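Long-range contact in SusD superfamily protein (Parabacteroides distasonis, PDB 3OTN), which probably binds carbohydrate nutrients at the bacterial outer membrane: residues Leu176-Asp180 with Val223-Tyr229. Numbering follows the deposited sequence.
Sequences LAFSD and VIKSNEY
Residues 176-180 form an irregular loop between helices 156-172 and 187-202. Residues 223-229 run from the end of helix 210-225 into a loop. Asn227 leaves the helix with positive phi (60°). The closest CA pair is Ser179 and Glu228, 6.6 Å apart.

Apolar contacts centre on Phe178, whose chi1 is t. Ser226 CB lies over one face of the Phe178 ring, 3.8 Å from its centroid, a CH-pi contact. The ring edge meets Val223, with Phe178 CZ 4.0 Å from Val223 CA, and Tyr229, with Phe178 CE1 4.2 Å from Tyr229 CE2.

One direct hydrogen bond joins the segments: Ser179 OG (chi1 p) donates to Glu228 OE1 at 2.8 Å. A water adds a bridge, 3.2 Å from Asp180 N and 2.7 Å from Tyr229 OH.

Ser226 OG donates to Val223 O at 2.7 Å and accepts from Glu228 N at 3.3 Å; the second bond makes an ST turn.

The contact joins an interhelical loop to a helix end in the TPR-like SusD fold. Tyr229 and Val223 also touch Tyr360. Ser226 OG is bonded to backbone atoms of Val223 and Glu228 while its CB faces Phe178, so an aromatic ring can pack on a serine.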
# COMPACT_ATOMS: atom_id res chain seq x y z
N LEU A 176 -10.76 -12.02 -17.80
CA LEU A 176 -11.08 -10.87 -16.93
C LEU A 176 -11.27 -9.57 -17.68
O LEU A 176 -10.45 -9.24 -18.53
CB LEU A 176 -9.95 -10.59 -15.92
CG LEU A 176 -9.83 -11.24 -14.57
CD1 LEU A 176 -8.53 -10.70 -13.89
CD2 LEU A 176 -11.07 -10.94 -13.75
N ALA A 177 -12.28 -8.78 -17.28
CA ALA A 177 -12.49 -7.44 -17.85
C ALA A 177 -11.28 -6.58 -17.57
O ALA A 177 -10.64 -6.76 -16.53
CB ALA A 177 -13.74 -6.78 -17.22
N PHE A 178 -10.94 -5.62 -18.45
CA PHE A 178 -9.75 -4.80 -18.20
C PHE A 178 -9.89 -3.85 -17.02
O PHE A 178 -8.93 -3.62 -16.29
CB PHE A 178 -9.23 -4.03 -19.44
CG PHE A 178 -7.75 -3.66 -19.34
CD1 PHE A 178 -7.34 -2.53 -18.63
CD2 PHE A 178 -6.77 -4.50 -19.91
CE1 PHE A 178 -5.98 -2.22 -18.50
CE2 PHE A 178 -5.42 -4.20 -19.78
CZ PHE A 178 -5.03 -3.06 -19.07
N SER A 179 -11.08 -3.27 -16.85
CA SER A 179 -11.34 -2.37 -15.75
C SER A 179 -12.66 -2.74 -15.09
O SER A 179 -13.48 -3.44 -15.68
CB SER A 179 -11.37 -0.92 -16.23
OG SER A 179 -12.43 -0.71 -17.15
N ASP A 180 -12.83 -2.30 -13.84
CA ASP A 180 -14.08 -2.49 -13.11
C ASP A 180 -14.24 -1.36 -12.12
O ASP A 180 -13.34 -1.12 -11.29
CB ASP A 180 -14.07 -3.84 -12.41
CG ASP A 180 -15.40 -4.19 -11.78
OD1 ASP A 180 -15.72 -3.66 -10.70
OD2 ASP A 180 -16.10 -5.05 -12.30
N VAL A 223 -1.31 -0.94 -19.25
CA VAL A 223 -2.30 -0.16 -18.50
C VAL A 223 -2.46 1.26 -19.09
O VAL A 223 -3.57 1.75 -19.23
CB VAL A 223 -1.98 -0.08 -16.97
CG1 VAL A 223 -3.03 0.79 -16.23
CG2 VAL A 223 -1.96 -1.48 -16.35
N ILE A 224 -1.34 1.89 -19.41
CA ILE A 224 -1.34 3.22 -20.07
C ILE A 224 -2.09 3.16 -21.40
O ILE A 224 -3.00 3.94 -21.64
CB ILE A 224 0.10 3.75 -20.29
CG1 ILE A 224 0.78 4.02 -18.94
CG2 ILE A 224 0.11 5.05 -21.14
CD1 ILE A 224 2.31 4.31 -19.06
N LYS A 225 -1.71 2.21 -22.26
CA LYS A 225 -2.30 2.09 -23.61
C LYS A 225 -3.77 1.70 -23.61
O LYS A 225 -4.46 1.96 -24.57
CB LYS A 225 -1.53 1.07 -24.46
CG LYS A 225 -0.08 1.48 -24.86
CD LYS A 225 -0.00 2.81 -25.59
CE LYS A 225 1.42 3.06 -26.09
NZ LYS A 225 1.59 4.47 -26.51
N SER A 226 -4.24 1.08 -22.53
CA SER A 226 -5.65 0.73 -22.40
C SER A 226 -6.60 1.92 -22.41
O SER A 226 -7.74 1.74 -22.79
CB SER A 226 -5.89 -0.08 -21.12
OG SER A 226 -5.93 0.76 -19.97
N ASN A 227 -6.16 3.11 -21.98
CA ASN A 227 -7.05 4.29 -21.90
C ASN A 227 -8.25 4.10 -20.96
O ASN A 227 -9.21 4.81 -21.06
CB ASN A 227 -7.60 4.72 -23.29
CG ASN A 227 -6.53 5.06 -24.28
OD1 ASN A 227 -5.59 5.79 -23.98
ND2 ASN A 227 -6.69 4.58 -25.52
N GLU A 228 -8.16 3.16 -20.03
CA GLU A 228 -9.22 2.89 -19.07
C GLU A 228 -9.04 3.68 -17.77
O GLU A 228 -9.89 3.57 -16.90
CB GLU A 228 -9.18 1.43 -18.68
CG GLU A 228 -9.30 0.49 -19.85
CD GLU A 228 -10.70 0.01 -20.11
OE1 GLU A 228 -11.65 0.59 -19.56
OE2 GLU A 228 -10.82 -0.96 -20.88
N TYR A 229 -7.89 4.35 -17.61
CA TYR A 229 -7.59 5.13 -16.40
C TYR A 229 -7.06 6.49 -16.85
O TYR A 229 -6.43 6.61 -17.90
CB TYR A 229 -6.56 4.43 -15.50
CG TYR A 229 -6.96 3.00 -15.14
CD1 TYR A 229 -7.90 2.77 -14.16
CD2 TYR A 229 -6.47 1.91 -15.86
CE1 TYR A 229 -8.34 1.48 -13.86
CE2 TYR A 229 -6.88 0.61 -15.57
CZ TYR A 229 -7.82 0.40 -14.56
OH TYR A 229 -8.23 -0.87 -14.23
O HOH W 1 -10.21 -1.28 -12.37